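Parahox neighbor (Phaeodactylum tricornutum CCAP 1055/1, PDB 5Z5M) probably turns 5-hydroxyisourate into (S)-allantoin in two steps, joining hydroxyisourate hydrolase and OHCU decarboxylase activities in one chain. Local coordinates at residues E251-S255 against K256-T260; P230-G234 against G235-T239; N116-Y119 against R120-G124; E152-F155 against M156-L159; H163-A166 against W167-L171. One frame throughout, in Å; residues are numbered along the deposited sequence.

Contact 1. Residues E251-S255 against K256-T260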
loop_
_atom_site.group_PDB
_atom_site.type_symbol
_atom_site.label_atom_id
_atom_site.label_comp_id
_atom_site.label_asym_id
_atom_site.label_seq_id
_atom_site.Cartn_x
_atom_site.Cartn_y
_atom_site.Cartn_z
ATOM N N GLU A 251 0.349 -21.469 -1.830
ATOM C CA GLU A 251 -0.350 -22.375 -2.741
ATOM C C GLU A 251 -0.869 -21.640 -3.974
ATOM O O GLU A 251 -0.829 -22.180 -5.075
ATOM C CB GLU A 251 -1.517 -23.066 -2.033
ATOM C CG GLU A 251 -1.163 -23.678 -0.701
ATOM C CD GLU A 251 -2.385 -24.120 0.084
ATOM O OE1 GLU A 251 -3.515 -24.023 -0.448
ATOM O OE2 GLU A 251 -2.210 -24.553 1.243
ATOM N N TYR A 252 -1.367 -20.417 -3.786
ATOM C CA TYR A 252 -1.878 -19.639 -4.909
ATOM C C TYR A 252 -0.753 -19.282 -5.887
ATOM O O TYR A 252 -0.898 -19.456 -7.098
ATOM C CB TYR A 252 -2.592 -18.359 -4.427
ATOM C CG TYR A 252 -2.864 -17.392 -5.559
ATOM C CD1 TYR A 252 -3.902 -17.618 -6.458
ATOM C CD2 TYR A 252 -2.064 -16.270 -5.748
ATOM C CE1 TYR A 252 -4.137 -16.751 -7.506
ATOM C CE2 TYR A 252 -2.290 -15.399 -6.793
ATOM C CZ TYR A 252 -3.328 -15.644 -7.670
ATOM O OH TYR A 252 -3.561 -14.779 -8.712
ATOM N N PHE A 253 0.370 -18.786 -5.375
ATOM C CA PHE A 253 1.463 -18.421 -6.271
ATOM C C PHE A 253 2.007 -19.649 -7.017
ATOM O O PHE A 253 2.381 -19.557 -8.187
ATOM C CB PHE A 253 2.572 -17.715 -5.494
ATOM C CG PHE A 253 2.151 -16.385 -4.951
ATOM C CD1 PHE A 253 1.461 -15.494 -5.754
ATOM C CD2 PHE A 253 2.412 -16.036 -3.640
ATOM C CE1 PHE A 253 1.052 -14.268 -5.267
ATOM C CE2 PHE A 253 2.005 -14.812 -3.144
ATOM C CZ PHE A 253 1.322 -13.929 -3.961
ATOM N N ALA A 254 2.022 -20.795 -6.347
ATOM C CA ALA A 254 2.495 -22.032 -6.976
ATOM C C ALA A 254 1.562 -22.488 -8.097
ATOM O O ALA A 254 2.006 -23.097 -9.071
ATOM C CB ALA A 254 2.650 -23.137 -5.934
ATOM N N SER A 255 0.271 -22.189 -7.960
ATOM C CA SER A 255 -0.707 -22.574 -8.971
ATOM C C SER A 255 -0.528 -21.750 -10.238
ATOM O O SER A 255 -0.952 -22.155 -11.317
ATOM C CB SER A 255 -2.135 -22.417 -8.441
ATOM O OG SER A 255 -2.511 -21.052 -8.330
ATOM N N LYS A 256 0.102 -20.588 -10.103
ATOM C CA LYS A 256 0.315 -19.701 -11.240
ATOM C C LYS A 256 1.693 -19.898 -11.853
ATOM O O LYS A 256 1.989 -19.367 -12.928
ATOM C CB LYS A 256 0.142 -18.239 -10.813
ATOM C CG LYS A 256 -1.269 -17.888 -10.380
ATOM C CD LYS A 256 -1.930 -16.974 -11.389
ATOM C CE LYS A 256 -3.438 -17.069 -11.308
ATOM N NZ LYS A 256 -4.103 -16.060 -12.177
ATOM N N GLY A 257 2.541 -20.650 -11.162
ATOM C CA GLY A 257 3.927 -20.777 -11.566
ATOM C C GLY A 257 4.700 -19.490 -11.321
ATOM O O GLY A 257 5.781 -19.293 -11.874
ATOM N N THR A 258 4.144 -18.605 -10.494
ATOM C CA THR A 258 4.807 -17.337 -10.169
ATOM C C THR A 258 6.117 -17.596 -9.432
ATOM O O THR A 258 6.182 -18.440 -8.535
ATOM C CB THR A 258 3.900 -16.419 -9.310
ATOM O OG1 THR A 258 2.637 -16.254 -9.961
ATOM C CG2 THR A 258 4.535 -15.046 -9.112
ATOM N N PHE A 259 7.173 -16.897 -9.825
ATOM C CA PHE A 259 8.452 -17.099 -9.163
ATOM C C PHE A 259 8.388 -16.674 -7.707
ATOM O O PHE A 259 7.960 -15.563 -7.383
ATOM C CB PHE A 259 9.580 -16.340 -9.855
ATOM C CG PHE A 259 10.902 -16.502 -9.164
ATOM C CD1 PHE A 259 11.618 -17.685 -9.287
ATOM C CD2 PHE A 259 11.417 -15.492 -8.368
ATOM C CE1 PHE A 259 12.833 -17.851 -8.642
ATOM C CE2 PHE A 259 12.633 -15.652 -7.718
ATOM C CZ PHE A 259 13.339 -16.833 -7.857
ATOM N N THR A 260 8.793 -17.593 -6.839
ATOM C CA THR A 260 8.978 -17.320 -5.422
ATOM C C THR A 260 10.316 -17.923 -5.000
ATOM O O THR A 260 10.847 -18.804 -5.677
ATOM C CB THR A 260 7.834 -17.905 -4.565
ATOM O OG1 THR A 260 7.688 -19.303 -4.847
ATOM C CG2 THR A 260 6.513 -17.203 -4.865
HETATM O O HOH W 1 -6.160 -16.083 -10.192
#
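Lys256 CG lies over one face of the Tyr252 ring, 4.0 Å above its plane and shifted toward the rim. A water and Phe253 CE1 sit at the edge of this ring, in its plane. The Phe253 ring is met obliquely by Thr258 CB and Thr260 CG2. These side chains lie beside a Schellman motif that ends helix 249-256, with Gly257 as its C-prime residue. Gly257 has positive phi, 71°, which favours glycine. The chain turns back there, and Thr258 N donates to Phe253 O at 3.1 Å. Gly257 N makes a weak bond to Ala254 O. Phe253 O also accepts from Lys256 N at 3.2 Å. The two donors reach this oxygen from opposite faces of its carbonyl plane. Lys256 is bent at chi2 (-110°), which carries the chain across Tyr252, and its CE ends 3.5 Å from Tyr252 OH. The water bridges the two tips, donating to Tyr252 OH and accepting from Lys256 NZ. The phenol also bonds to Asp189 of the same chain. Ala254 packs on Thr138 and Thr260 on Lys164, both of the second subunit, so the helix end and the loop after it belong to a subunit interface. Ser255 OG, held between its backbone N and carbonyl carbon (chi1 72°), donates to Tyr252 O at 2.6 Å.

Contact 2. Residues P230-G234 against G235-T239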
loop_
_atom_site.group_PDB
_atom_site.type_symbol
_atom_site.label_atom_id
_atom_site.label_comp_id
_atom_site.label_asym_id
_atom_site.label_seq_id
_atom_site.Cartn_x
_atom_site.Cartn_y
_atom_site.Cartn_z
ATOM N N PRO A 230 -20.424 -13.844 2.523
ATOM C CA PRO A 230 -19.771 -13.353 3.745
ATOM C C PRO A 230 -19.301 -14.477 4.654
ATOM O O PRO A 230 -19.967 -15.506 4.760
ATOM C CB PRO A 230 -20.871 -12.532 4.427
ATOM C CG PRO A 230 -21.774 -12.118 3.308
ATOM C CD PRO A 230 -21.770 -13.270 2.347
ATOM N N ALA A 231 -18.153 -14.276 5.293
ATOM C CA ALA A 231 -17.589 -15.258 6.208
ATOM C C ALA A 231 -18.419 -15.368 7.479
ATOM O O ALA A 231 -18.584 -16.449 8.042
ATOM C CB ALA A 231 -16.140 -14.891 6.546
ATOM N N LEU A 232 -18.921 -14.228 7.939
ATOM C CA LEU A 232 -19.751 -14.167 9.130
ATOM C C LEU A 232 -20.935 -13.257 8.843
ATOM O O LEU A 232 -20.783 -12.256 8.147
ATOM C CB LEU A 232 -18.951 -13.645 10.324
ATOM C CG LEU A 232 -17.766 -14.509 10.761
ATOM C CD1 LEU A 232 -16.987 -13.822 11.870
ATOM C CD2 LEU A 232 -18.239 -15.887 11.203
ATOM N N LYS A 233 -22.105 -13.601 9.375
ATOM C CA LYS A 233 -23.317 -12.823 9.119
ATOM C C LYS A 233 -24.265 -12.808 10.321
ATOM O O LYS A 233 -24.678 -13.859 10.814
ATOM C CB LYS A 233 -24.046 -13.378 7.886
ATOM C CG LYS A 233 -25.286 -12.595 7.483
ATOM C CD LYS A 233 -25.853 -13.085 6.155
ATOM C CE LYS A 233 -27.120 -12.325 5.778
ATOM N NZ LYS A 233 -27.613 -12.690 4.416
ATOM N N GLY A 234 -24.606 -11.616 10.799
ATOM C CA GLY A 234 -25.644 -11.494 11.808
ATOM C C GLY A 234 -25.148 -11.613 13.233
ATOM O O GLY A 234 -24.042 -12.095 13.485
ATOM N N GLY A 235 -25.987 -11.185 14.172
ATOM C CA GLY A 235 -25.583 -11.011 15.554
ATOM C C GLY A 235 -25.151 -12.254 16.308
ATOM O O GLY A 235 -24.616 -12.148 17.406
ATOM N N LYS A 236 -25.368 -13.434 15.736
ATOM C CA LYS A 236 -24.953 -14.657 16.419
ATOM C C LYS A 236 -23.528 -15.096 16.080
ATOM O O LYS A 236 -22.892 -15.777 16.880
ATOM C CB LYS A 236 -25.928 -15.794 16.119
ATOM C CG LYS A 236 -26.976 -15.982 17.204
ATOM C CD LYS A 236 -28.054 -16.972 16.787
ATOM C CE LYS A 236 -28.926 -16.395 15.687
ATOM N NZ LYS A 236 -30.362 -16.353 16.083
ATOM N N GLU A 237 -23.017 -14.705 14.917
ATOM C CA GLU A 237 -21.652 -15.081 14.554
ATOM C C GLU A 237 -20.761 -13.875 14.246
ATOM O O GLU A 237 -19.565 -13.908 14.525
ATOM C CB GLU A 237 -21.658 -16.050 13.368
ATOM C CG GLU A 237 -22.325 -15.531 12.113
ATOM C CD GLU A 237 -22.533 -16.619 11.073
ATOM O OE1 GLU A 237 -22.428 -16.321 9.866
ATOM O OE2 GLU A 237 -22.808 -17.770 11.464
ATOM N N PHE A 238 -21.331 -12.818 13.670
ATOM C CA PHE A 238 -20.582 -11.579 13.468
ATOM C C PHE A 238 -20.602 -10.784 14.766
ATOM O O PHE A 238 -21.422 -9.880 14.939
ATOM C CB PHE A 238 -21.165 -10.758 12.311
ATOM C CG PHE A 238 -20.382 -9.501 11.990
ATOM C CD1 PHE A 238 -19.166 -9.573 11.335
ATOM C CD2 PHE A 238 -20.876 -8.250 12.335
ATOM C CE1 PHE A 238 -18.447 -8.421 11.031
ATOM C CE2 PHE A 238 -20.163 -7.098 12.038
ATOM C CZ PHE A 238 -18.950 -7.185 11.380
ATOM N N THR A 239 -19.699 -11.131 15.681
ATOM C CA THR A 239 -19.713 -10.569 17.026
ATOM C C THR A 239 -18.452 -9.761 17.323
ATOM O O THR A 239 -17.393 -10.029 16.760
ATOM C CB THR A 239 -19.851 -11.678 18.088
ATOM O OG1 THR A 239 -18.777 -12.618 17.939
ATOM C CG2 THR A 239 -21.172 -12.407 17.923
HETATM O O HOH W 2 -26.115 -14.586 12.878
#
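Glu237 reaches back to Lys233 across the turn, and it also meets Gly234 and Leu232. Its OE1 accepts from Lys233 N at 2.8 Å through the anti lone pair, the one away from OE2. The chi1 of 58° sets CG between the backbone N and the carbonyl carbon. Beyond CG the chain is extended, which brings the carboxylate to Lys233. Gly234 O takes two backbone donors. Phe238 N comes at 2.8 Å, nearly along the C=O axis. Glu237 N comes at 3.1 Å from above the carbonyl plane. The four residues from Gly234 to Glu237 thus form a beta turn, followed by an inverse gamma turn centred on Phe238. In this transthyretin-like domain they lead out of the short strand 232-233, which pairs with strand 182-189, and on toward strand 241-248. The backbone angles of Gly234 would jam a side chain against the preceding carbonyl oxygen. Leu232 CB lies 4.1 Å from Phe238 CB, at the edge of the Phe238 ring and near its plane. Leu232 CD2 lies 4.1 Å from Glu237 CB. A water donates to Lys233 O at 2.6 Å and accepts from Lys236 N.

Contact 3. Residues N116-Y119 against R120-G124; sequences NGAY and RDQCG
Cys123 SG sits over one face of the Tyr119 ring, 4.0 Å from the centroid and 14° off the ring normal. This is a Cys sulfur-aromatic contact between residues four apart on the last turn of helix 106-123. The sulfur is shifted toward the phenol side, where it lies 3.9 Å from both Tyr119 CZ and Tyr119 CE2. Two first torsions bring the groups together. Tyr119 CG is anti to the backbone N (chi1 -174°), which sends the ring outward, where Cys123 one turn on can reach its face. Cys123 SG lies anti to its carbonyl carbon (chi1 -77°), which turns the sulfur to the ring face. Arg120 N comes to the edge of the ring, near its plane. Tyr119 OH bonds to Glu154 of helix 151-173, and the ring meets Phe127 edge-to-face. An alanine at Tyr119 is likely to leave Cys123 SG without its aromatic face and Glu154 without its phenol donor. Gln122 CG packs 3.2 Å from Ala118 O, and Gln122 NE2 bonds to Val147 O. Beneath the side chains, Gln122 N donates to Ala118 O at 3.0 Å and Cys123 N to Tyr119 O. Gly124, with positive phi, leaves the helix, and its N still donates to Arg120 O at 3.0 Å.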
loop_
_atom_site.group_PDB
_atom_site.type_symbol
_atom_site.label_atom_id
_atom_site.label_comp_id
_atom_site.label_asym_id
_atom_site.label_seq_id
_atom_site.Cartn_x
_atom_site.Cartn_y
_atom_site.Cartn_z
ATOM N N ASN A 116 -0.101 9.422 36.728
ATOM C CA ASN A 116 -1.538 9.600 36.878
ATOM C C ASN A 116 -1.830 10.835 37.717
ATOM O O ASN A 116 -2.783 11.569 37.453
ATOM C CB ASN A 116 -2.165 8.351 37.505
ATOM C CG ASN A 116 -3.679 8.395 37.516
ATOM O OD1 ASN A 116 -4.312 8.479 36.467
ATOM N ND2 ASN A 116 -4.268 8.323 38.705
ATOM N N GLY A 117 -0.985 11.069 38.716
ATOM C CA GLY A 117 -1.061 12.281 39.512
ATOM C C GLY A 117 -0.787 13.514 38.671
ATOM O O GLY A 117 -1.566 14.466 38.693
ATOM N N ALA A 118 0.308 13.488 37.914
ATOM C CA ALA A 118 0.668 14.602 37.042
ATOM C C ALA A 118 -0.451 14.922 36.049
ATOM O O ALA A 118 -0.861 16.075 35.918
ATOM C CB ALA A 118 1.960 14.300 36.299
ATOM N N TYR A 119 -0.943 13.898 35.363
ATOM C CA TYR A 119 -1.995 14.074 34.359
ATOM C C TYR A 119 -3.186 14.859 34.903
ATOM O O TYR A 119 -3.610 15.847 34.310
ATOM C CB TYR A 119 -2.478 12.722 33.842
ATOM C CG TYR A 119 -3.465 12.818 32.690
ATOM C CD1 TYR A 119 -3.038 12.677 31.377
ATOM C CD2 TYR A 119 -4.821 13.049 32.916
ATOM C CE1 TYR A 119 -3.924 12.755 30.320
ATOM C CE2 TYR A 119 -5.718 13.134 31.860
ATOM C CZ TYR A 119 -5.263 12.988 30.567
ATOM O OH TYR A 119 -6.143 13.065 29.510
ATOM N N ARG A 120 -3.724 14.409 36.029
ATOM C CA ARG A 120 -4.901 15.050 36.592
ATOM C C ARG A 120 -4.589 16.474 37.043
ATOM O O ARG A 120 -5.428 17.368 36.914
ATOM C CB ARG A 120 -5.461 14.232 37.758
ATOM C CG ARG A 120 -6.583 14.943 38.491
ATOM C CD ARG A 120 -7.763 14.032 38.746
ATOM N NE ARG A 120 -8.991 14.803 38.919
ATOM C CZ ARG A 120 -10.173 14.270 39.201
ATOM N NH1 ARG A 120 -10.289 12.958 39.350
ATOM N NH2 ARG A 120 -11.238 15.050 39.337
ATOM N N ASP A 121 -3.378 16.676 37.557
ATOM C CA ASP A 121 -2.924 17.998 37.983
ATOM C C ASP A 121 -2.995 19.012 36.856
ATOM O O ASP A 121 -3.496 20.120 37.032
ATOM C CB ASP A 121 -1.482 17.944 38.508
ATOM C CG ASP A 121 -1.358 17.186 39.813
ATOM O OD1 ASP A 121 -2.387 17.008 40.498
ATOM O OD2 ASP A 121 -0.227 16.775 40.157
ATOM N N GLN A 122 -2.491 18.628 35.692
ATOM C CA GLN A 122 -2.327 19.582 34.607
ATOM C C GLN A 122 -3.570 19.676 33.723
ATOM O O GLN A 122 -3.765 20.678 33.037
ATOM C CB GLN A 122 -1.097 19.219 33.767
ATOM C CG GLN A 122 -1.111 17.814 33.198
ATOM C CD GLN A 122 0.270 17.348 32.755
ATOM O OE1 GLN A 122 1.274 17.601 33.425
ATOM N NE2 GLN A 122 0.326 16.669 31.617
ATOM N N CYS A 123 -4.416 18.648 33.753
ATOM C CA CYS A 123 -5.594 18.602 32.877
ATOM C C CYS A 123 -6.901 19.053 33.534
ATOM O O CYS A 123 -7.791 19.573 32.859
ATOM C CB CYS A 123 -5.778 17.187 32.322
ATOM S SG CYS A 123 -4.650 16.795 30.987
ATOM N N GLY A 124 -7.027 18.841 34.839
ATOM C CA GLY A 124 -8.236 19.215 35.546
ATOM C C GLY A 124 -9.297 18.132 35.518
ATOM O O GLY A 124 -10.392 18.311 36.051
#

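Contact 4. Residues E152-F155 against M156-L159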
loop_
_atom_site.group_PDB
_atom_site.type_symbol
_atom_site.label_atom_id
_atom_site.label_comp_id
_atom_site.label_asym_id
_atom_site.label_seq_id
_atom_site.Cartn_x
_atom_site.Cartn_y
_atom_site.Cartn_z
ATOM N N GLU A 152 -6.036 21.008 26.171
ATOM C CA GLU A 152 -7.099 21.097 25.177
ATOM C C GLU A 152 -7.075 19.909 24.225
ATOM O O GLU A 152 -8.124 19.476 23.749
ATOM C CB GLU A 152 -7.021 22.407 24.382
ATOM C CG GLU A 152 -5.731 22.622 23.603
ATOM C CD GLU A 152 -4.670 23.339 24.418
ATOM O OE1 GLU A 152 -4.872 23.522 25.641
ATOM O OE2 GLU A 152 -3.636 23.733 23.834
ATOM N N GLN A 153 -5.889 19.374 23.946
ATOM C CA GLN A 153 -5.816 18.153 23.160
ATOM C C GLN A 153 -6.378 17.000 23.979
ATOM O O GLN A 153 -7.147 16.188 23.472
ATOM C CB GLN A 153 -4.385 17.828 22.719
ATOM C CG GLN A 153 -4.328 16.551 21.874
ATOM C CD GLN A 153 -2.930 16.181 21.420
ATOM O OE1 GLN A 153 -1.990 16.963 21.559
ATOM N NE2 GLN A 153 -2.788 14.980 20.869
ATOM N N GLU A 154 -5.996 16.939 25.250
ATOM C CA GLU A 154 -6.430 15.847 26.113
ATOM C C GLU A 154 -7.918 15.899 26.433
ATOM O O GLU A 154 -8.527 14.868 26.709
ATOM C CB GLU A 154 -5.620 15.836 27.405
ATOM C CG GLU A 154 -4.309 15.094 27.245
ATOM C CD GLU A 154 -4.508 13.725 26.595
ATOM O OE1 GLU A 154 -5.169 12.864 27.216
ATOM O OE2 GLU A 154 -4.021 13.517 25.466
ATOM N N PHE A 155 -8.498 17.096 26.404
ATOM C CA PHE A 155 -9.933 17.248 26.622
ATOM C C PHE A 155 -10.700 16.526 25.513
ATOM O O PHE A 155 -11.679 15.831 25.774
ATOM C CB PHE A 155 -10.316 18.729 26.680
ATOM C CG PHE A 155 -11.759 18.975 27.026
ATOM C CD1 PHE A 155 -12.202 18.861 28.333
ATOM C CD2 PHE A 155 -12.668 19.340 26.047
ATOM C CE1 PHE A 155 -13.527 19.093 28.656
ATOM C CE2 PHE A 155 -13.994 19.579 26.363
ATOM C CZ PHE A 155 -14.424 19.454 27.669
ATOM N N MET A 156 -10.231 16.690 24.280
ATOM C CA MET A 156 -10.774 15.972 23.126
ATOM C C MET A 156 -10.574 14.464 23.214
ATOM O O MET A 156 -11.479 13.686 22.919
ATOM C CB MET A 156 -10.134 16.486 21.838
ATOM C CG MET A 156 -10.672 17.811 21.387
ATOM S SD MET A 156 -12.433 17.636 21.062
ATOM C CE MET A 156 -12.413 16.329 19.834
ATOM N N VAL A 157 -9.370 14.054 23.592
ATOM C CA VAL A 157 -9.057 12.635 23.694
ATOM C C VAL A 157 -9.897 11.975 24.786
ATOM O O VAL A 157 -10.419 10.884 24.597
ATOM C CB VAL A 157 -7.558 12.403 23.985
ATOM C CG1 VAL A 157 -7.275 10.922 24.189
ATOM C CG2 VAL A 157 -6.700 12.969 22.855
ATOM N N ALA A 158 -10.030 12.650 25.924
ATOM C CA ALA A 158 -10.802 12.111 27.041
ATOM C C ALA A 158 -12.262 11.909 26.646
ATOM O O ALA A 158 -12.874 10.899 26.993
ATOM C CB ALA A 158 -10.703 13.034 28.248
ATOM N N LEU A 159 -12.814 12.878 25.929
ATOM C CA LEU A 159 -14.204 12.792 25.493
ATOM C C LEU A 159 -14.393 11.644 24.504
ATOM O O LEU A 159 -15.421 10.973 24.522
ATOM C CB LEU A 159 -14.661 14.112 24.869
ATOM C CG LEU A 159 -14.899 15.280 25.831
ATOM C CD1 LEU A 159 -15.161 16.561 25.055
ATOM C CD2 LEU A 159 -16.049 14.985 26.784
#
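Phe155 runs from the backbone of helix 151-173 toward Leu159, one turn on. Its CB lies 3.2 Å from Met156 N, and its CG lies 3.9 Å from the same nitrogen. CG is anti to the backbone N (chi1 -175°), which swings the ring toward Leu159. CD2 then meets Leu159 CD1 at 3.9 Å, CE2 meets it at 3.5 Å, and CZ at 4.0 Å. Leu159 CG lies over one face of the ring. The ring also packs on Leu69 and Leu72 of helix 65-73 and makes a cation-pi contact with Lys65. Glu152 of the third subunit touches both Phe155 and Leu159. An alanine in place of Phe155 would probably open a gap beside Leu159 and take the aromatic partner from Lys65. On another side of the helix, Glu154 bends at chi2, and its OE2 comes 3.8 Å from Val157 CG2. Ala158 N donates to Glu154 O at 2.8 Å, a regular helical bond. The buried Glu154 also has a salt bridge to Arg146 and a hydrogen bond to His149, besides its phenol partner Tyr119. Val157 CG2 lies against the carboxylate as an apolar neighbour, while the Phe155-Leu159 pair is held by dispersion and shape.

Contact 5. Residues H163-A166 against W167-L171; sequences HKIA and WMRLL
Ile165 CG2 rests over the centre of the Arg169 guanidinium, 3.7 Å above its plane. It lies 3.7 Å from Arg169 NE and 3.8 Å from Arg169 CZ. The two side chains run side by side and point the same way, one turn apart on helix 151-173. Arg169 is extended from CG to NE, which brings the flat group level with the isoleucine branch. With CG2 anti to the backbone N of Ile165, this branch is the one laid against Arg169. The methyl makes an apolar contact with one face of the cation. Arg169 N donates to Ile165 O at 3.0 Å. Met168 CG lies 3.3 Å from Lys164 O, and Leu170 CG 3.5 Å from Ala166 O. Leu171 CD1 covers one face of the Trp167 ring, toward its rim. The charged end of Arg169 is positioned from outside: NH2 forms a salt bridge with Glu27, and NH1 bonds to Ile25 O. At the start of residues 163-171, His163 is held at both ring nitrogens, ND1 by Tyr26 and NE2 by Asn61. Helix 49-61 packs here, with Ala53 touching Trp167 and Leu170. Lys164 and Met168 pack on Gly262 of the second subunit. Trp167 NE1 bonds to Asp276 O, just after strand 268-275, and so ties this helix to the transthyretin-like domain.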
loop_
_atom_site.group_PDB
_atom_site.type_symbol
_atom_site.label_atom_id
_atom_site.label_comp_id
_atom_site.label_asym_id
_atom_site.label_seq_id
_atom_site.Cartn_x
_atom_site.Cartn_y
_atom_site.Cartn_z
ATOM N N HIS A 163 -16.941 8.219 25.189
ATOM C CA HIS A 163 -17.901 7.711 24.211
ATOM C C HIS A 163 -17.619 6.251 23.920
ATOM O O HIS A 163 -18.539 5.474 23.687
ATOM C CB HIS A 163 -17.858 8.511 22.906
ATOM C CG HIS A 163 -18.389 9.905 23.034
ATOM N ND1 HIS A 163 -19.587 10.191 23.649
ATOM C CD2 HIS A 163 -17.890 11.090 22.611
ATOM C CE1 HIS A 163 -19.801 11.495 23.609
ATOM N NE2 HIS A 163 -18.786 12.062 22.978
ATOM N N LYS A 164 -16.340 5.881 23.924
ATOM C CA LYS A 164 -15.961 4.499 23.674
ATOM C C LYS A 164 -16.424 3.620 24.830
ATOM O O LYS A 164 -16.824 2.484 24.626
ATOM C CB LYS A 164 -14.449 4.374 23.481
ATOM C CG LYS A 164 -13.946 4.893 22.148
ATOM C CD LYS A 164 -12.454 5.200 22.204
ATOM C CE LYS A 164 -11.628 3.936 22.361
ATOM N NZ LYS A 164 -10.165 4.207 22.248
ATOM N N ILE A 165 -16.358 4.159 26.043
ATOM C CA ILE A 165 -16.810 3.438 27.226
ATOM C C ILE A 165 -18.332 3.297 27.216
ATOM O O ILE A 165 -18.871 2.253 27.582
ATOM C CB ILE A 165 -16.334 4.147 28.513
ATOM C CG1 ILE A 165 -14.823 3.971 28.658
ATOM C CG2 ILE A 165 -17.049 3.595 29.735
ATOM C CD1 ILE A 165 -14.182 4.900 29.649
ATOM N N ALA A 166 -19.017 4.337 26.754
ATOM C CA ALA A 166 -20.466 4.307 26.637
ATOM C C ALA A 166 -20.892 3.196 25.680
ATOM O O ALA A 166 -21.837 2.459 25.951
ATOM C CB ALA A 166 -20.989 5.651 26.162
ATOM N N TRP A 167 -20.170 3.084 24.571
ATOM C CA TRP A 167 -20.425 2.057 23.567
ATOM C C TRP A 167 -20.237 0.664 24.165
ATOM O O TRP A 167 -21.049 -0.230 23.927
ATOM C CB TRP A 167 -19.501 2.268 22.367
ATOM C CG TRP A 167 -19.608 1.241 21.279
ATOM C CD1 TRP A 167 -18.616 0.422 20.836
ATOM C CD2 TRP A 167 -20.764 0.941 20.484
ATOM N NE1 TRP A 167 -19.078 -0.382 19.817
ATOM C CE2 TRP A 167 -20.395 -0.075 19.577
ATOM C CE3 TRP A 167 -22.072 1.433 20.448
ATOM C CZ2 TRP A 167 -21.285 -0.614 18.655
ATOM C CZ3 TRP A 167 -22.957 0.901 19.518
ATOM C CH2 TRP A 167 -22.559 -0.111 18.639
ATOM N N MET A 168 -19.178 0.492 24.962
ATOM C CA MET A 168 -18.920 -0.790 25.617
ATOM C C MET A 168 -20.035 -1.162 26.588
ATOM O O MET A 168 -20.411 -2.326 26.693
ATOM C CB MET A 168 -17.576 -0.763 26.355
ATOM C CG MET A 168 -16.378 -0.674 25.436
ATOM S SD MET A 168 -14.830 -0.585 26.356
ATOM C CE MET A 168 -13.668 -0.322 25.018
ATOM N N ARG A 169 -20.568 -0.175 27.296
ATOM C CA ARG A 169 -21.629 -0.445 28.257
ATOM C C ARG A 169 -22.948 -0.786 27.567
ATOM O O ARG A 169 -23.680 -1.669 28.017
ATOM C CB ARG A 169 -21.814 0.746 29.190
ATOM C CG ARG A 169 -20.682 0.910 30.184
ATOM C CD ARG A 169 -20.808 2.227 30.926
ATOM N NE ARG A 169 -19.785 2.368 31.955
ATOM C CZ ARG A 169 -19.514 3.506 32.581
ATOM N NH1 ARG A 169 -20.188 4.610 32.280
ATOM N NH2 ARG A 169 -18.565 3.541 33.504
ATOM N N LEU A 170 -23.242 -0.083 26.476
ATOM C CA LEU A 170 -24.438 -0.358 25.679
ATOM C C LEU A 170 -24.408 -1.783 25.133
ATOM O O LEU A 170 -25.421 -2.480 25.143
ATOM C CB LEU A 170 -24.566 0.638 24.520
ATOM C CG LEU A 170 -25.104 2.035 24.836
ATOM C CD1 LEU A 170 -24.880 2.970 23.656
ATOM C CD2 LEU A 170 -26.591 1.972 25.196
ATOM N N LEU A 171 -23.240 -2.205 24.655
ATOM C CA LEU A 171 -23.075 -3.545 24.084
ATOM C C LEU A 171 -23.303 -4.644 25.123
ATOM O O LEU A 171 -23.804 -5.725 24.799
ATOM C CB LEU A 171 -21.682 -3.700 23.468
ATOM C CG LEU A 171 -21.460 -3.083 22.084
ATOM C CD1 LEU A 171 -20.007 -3.226 21.673
ATOM C CD2 LEU A 171 -22.363 -3.730 21.050
#

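In the fold
Along the chain the order is contact 3, contact 4, contact 5, contact 2, contact 1. The first three lie in the helical OHCU decarboxylase part, the last two in the transthyretin-like part. Contacts 4 and 5 share helix 151-173, their centres 18 Å apart. Contact 3 ends helix 106-123 and touches contact 4 through Tyr119 and Glu154, and Cys123 SG packs on Glu154 CB. Contact 2 is nearer the junction, its closest atoms about 8 Å from contact 5. Contact 1 is far out, its centre about 57 Å from that of contact 3. Contacts 1, 4 and 5 all touch the second subunit: the transthyretin-like part of one subunit packs on the decarboxylase part of another.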